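Local coordinates for protein SalCYP truncation (PDB 7ABB) that belongs to the cytochrome P450 family and carries a heme c in a mainly helical fold, at residues R136-E141 and I352-E357. Numbering follows the deposited sequence.
Sequences RPYVLE and ILTAWE
The phenol oxygen of Tyr138 reaches the backbone of the helix 345-362, where OH hydrogen-bonds to the carbonyl O of Gln351, a bond that satisfies the buried hydroxyl and probably helps hold the phenol's direction, and lies over the turn that carries Thr354 and Ala355. This is a helix-to-helix contact in the buried interior of a cytochrome P450 fold, made by one long aromatic side chain from helix 130-147 meeting the backbone and the small side chains of its partner. The closest CA atoms of the two segments, those of Tyr138 and Ala355, are 8.7 Å apart, and the phenol ring spans the distance. Its CG stands anti to the backbone N (chi1 166°), which carries the ring away from its own helix and leaves the hydroxyl as the part that reaches farthest across. Ala355 receives the end of the ring: its CB methyl packs at the hydroxyl-bearing end, 3.6 Å from CE2 and 3.7 Å from CZ of Tyr138. The methyl is small enough that the phenol can probably come close to the helix backbone, and OH of Tyr138 approaches N of Ala355 to 3.4 Å, although the angle is too poor for a hydrogen bond. Ile111 and Ala115 of helix 108-120 and Met244 of helix 238-253 also pack on Tyr138, while Met244 touches Ala355 as well, so further helices border the same contact. The heme c is about 10 Å from the Tyr138 side chain. Thr354 plays a lesser part, turning its OG1 back to the carbonyl O of Ala350 in its own helix and presenting CB to the phenol, 4.0 Å from OH of Tyr138.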
# COMPACT_ATOMS: atom_id res chain seq x y z
N ARG A 136 4.04 0.79 -12.52
CA ARG A 136 3.99 -0.62 -12.11
C ARG A 136 5.30 -1.34 -12.36
O ARG A 136 5.80 -2.00 -11.43
CB ARG A 136 2.81 -1.32 -12.79
CG ARG A 136 2.51 -2.69 -12.20
CD ARG A 136 1.25 -3.28 -12.77
NE ARG A 136 0.10 -2.42 -12.46
CZ ARG A 136 -0.62 -1.75 -13.34
NH1 ARG A 136 -0.37 -1.81 -14.65
NH2 ARG A 136 -1.62 -0.99 -12.90
N PRO A 137 5.92 -1.29 -13.55
CA PRO A 137 7.22 -1.95 -13.69
C PRO A 137 8.29 -1.33 -12.80
O PRO A 137 9.16 -2.05 -12.30
CB PRO A 137 7.53 -1.80 -15.19
CG PRO A 137 6.63 -0.84 -15.70
CD PRO A 137 5.43 -0.76 -14.82
N TYR A 138 8.23 -0.02 -12.57
CA TYR A 138 9.15 0.64 -11.64
C TYR A 138 9.05 0.05 -10.25
O TYR A 138 10.05 -0.39 -9.66
CB TYR A 138 8.81 2.14 -11.62
CG TYR A 138 9.40 2.95 -10.51
CD1 TYR A 138 10.75 3.27 -10.48
CD2 TYR A 138 8.60 3.42 -9.47
CE1 TYR A 138 11.28 4.04 -9.47
CE2 TYR A 138 9.12 4.19 -8.48
CZ TYR A 138 10.43 4.53 -8.48
OH TYR A 138 10.91 5.31 -7.47
N VAL A 139 7.84 0.04 -9.70
CA VAL A 139 7.63 -0.45 -8.34
C VAL A 139 7.98 -1.92 -8.24
O VAL A 139 8.59 -2.36 -7.25
CB VAL A 139 6.18 -0.17 -7.90
CG1 VAL A 139 5.87 -0.87 -6.58
CG2 VAL A 139 5.98 1.33 -7.75
N LEU A 140 7.57 -2.73 -9.22
CA LEU A 140 7.88 -4.15 -9.16
C LEU A 140 9.38 -4.40 -9.24
O LEU A 140 9.91 -5.25 -8.52
CB LEU A 140 7.15 -4.90 -10.26
CG LEU A 140 7.42 -6.40 -10.35
CD1 LEU A 140 7.10 -7.12 -9.05
CD2 LEU A 140 6.62 -6.97 -11.52
N GLU A 141 10.09 -3.67 -10.10
CA GLU A 141 11.55 -3.79 -10.13
C GLU A 141 12.14 -3.51 -8.75
O GLU A 141 12.99 -4.26 -8.25
CB GLU A 141 12.15 -2.83 -11.17
CG GLU A 141 13.68 -2.82 -11.17
CD GLU A 141 14.31 -2.00 -12.29
OE1 GLU A 141 13.66 -1.80 -13.35
OE2 GLU A 141 15.44 -1.53 -12.07
N ILE A 352 8.05 6.48 -3.75
CA ILE A 352 7.16 7.56 -4.18
C ILE A 352 7.94 8.86 -4.32
O ILE A 352 7.88 9.53 -5.35
CB ILE A 352 5.99 7.70 -3.18
CG1 ILE A 352 5.11 6.48 -3.24
CG2 ILE A 352 5.15 8.94 -3.51
CD1 ILE A 352 4.17 6.36 -2.02
N LEU A 353 8.68 9.23 -3.28
CA LEU A 353 9.43 10.48 -3.32
C LEU A 353 10.43 10.47 -4.47
O LEU A 353 10.55 11.45 -5.22
CB LEU A 353 10.13 10.72 -2.00
CG LEU A 353 10.98 11.97 -1.94
CD1 LEU A 353 10.17 13.22 -2.28
CD2 LEU A 353 11.63 12.11 -0.58
N THR A 354 11.19 9.39 -4.60
CA THR A 354 12.22 9.33 -5.63
C THR A 354 11.60 9.42 -7.02
O THR A 354 12.13 10.14 -7.90
CB THR A 354 13.02 8.04 -5.48
OG1 THR A 354 13.65 8.01 -4.19
CG2 THR A 354 14.10 7.96 -6.51
N ALA A 355 10.50 8.70 -7.25
CA ALA A 355 9.87 8.76 -8.57
C ALA A 355 9.40 10.16 -8.88
O ALA A 355 9.61 10.67 -9.99
CB ALA A 355 8.69 7.81 -8.65
N TRP A 356 8.76 10.82 -7.91
CA TRP A 356 8.29 12.17 -8.19
C TRP A 356 9.43 13.17 -8.35
O TRP A 356 9.32 14.13 -9.13
CB TRP A 356 7.32 12.63 -7.10
CG TRP A 356 5.98 11.89 -7.10
CD1 TRP A 356 5.48 11.08 -8.09
CD2 TRP A 356 5.00 11.90 -6.05
NE1 TRP A 356 4.24 10.60 -7.71
CE2 TRP A 356 3.94 11.07 -6.46
CE3 TRP A 356 4.95 12.51 -4.81
CZ2 TRP A 356 2.81 10.87 -5.66
CZ3 TRP A 356 3.84 12.29 -4.01
CH2 TRP A 356 2.79 11.49 -4.45
N GLU A 357 10.54 12.98 -7.64
CA GLU A 357 11.72 13.82 -7.85
C GLU A 357 12.22 13.69 -9.28
O GLU A 357 12.46 14.68 -9.98
CB GLU A 357 12.82 13.42 -6.85
CG GLU A 357 12.59 13.90 -5.42
CD GLU A 357 13.60 13.33 -4.44
OE1 GLU A 357 14.19 12.27 -4.74
OE2 GLU A 357 13.80 13.94 -3.36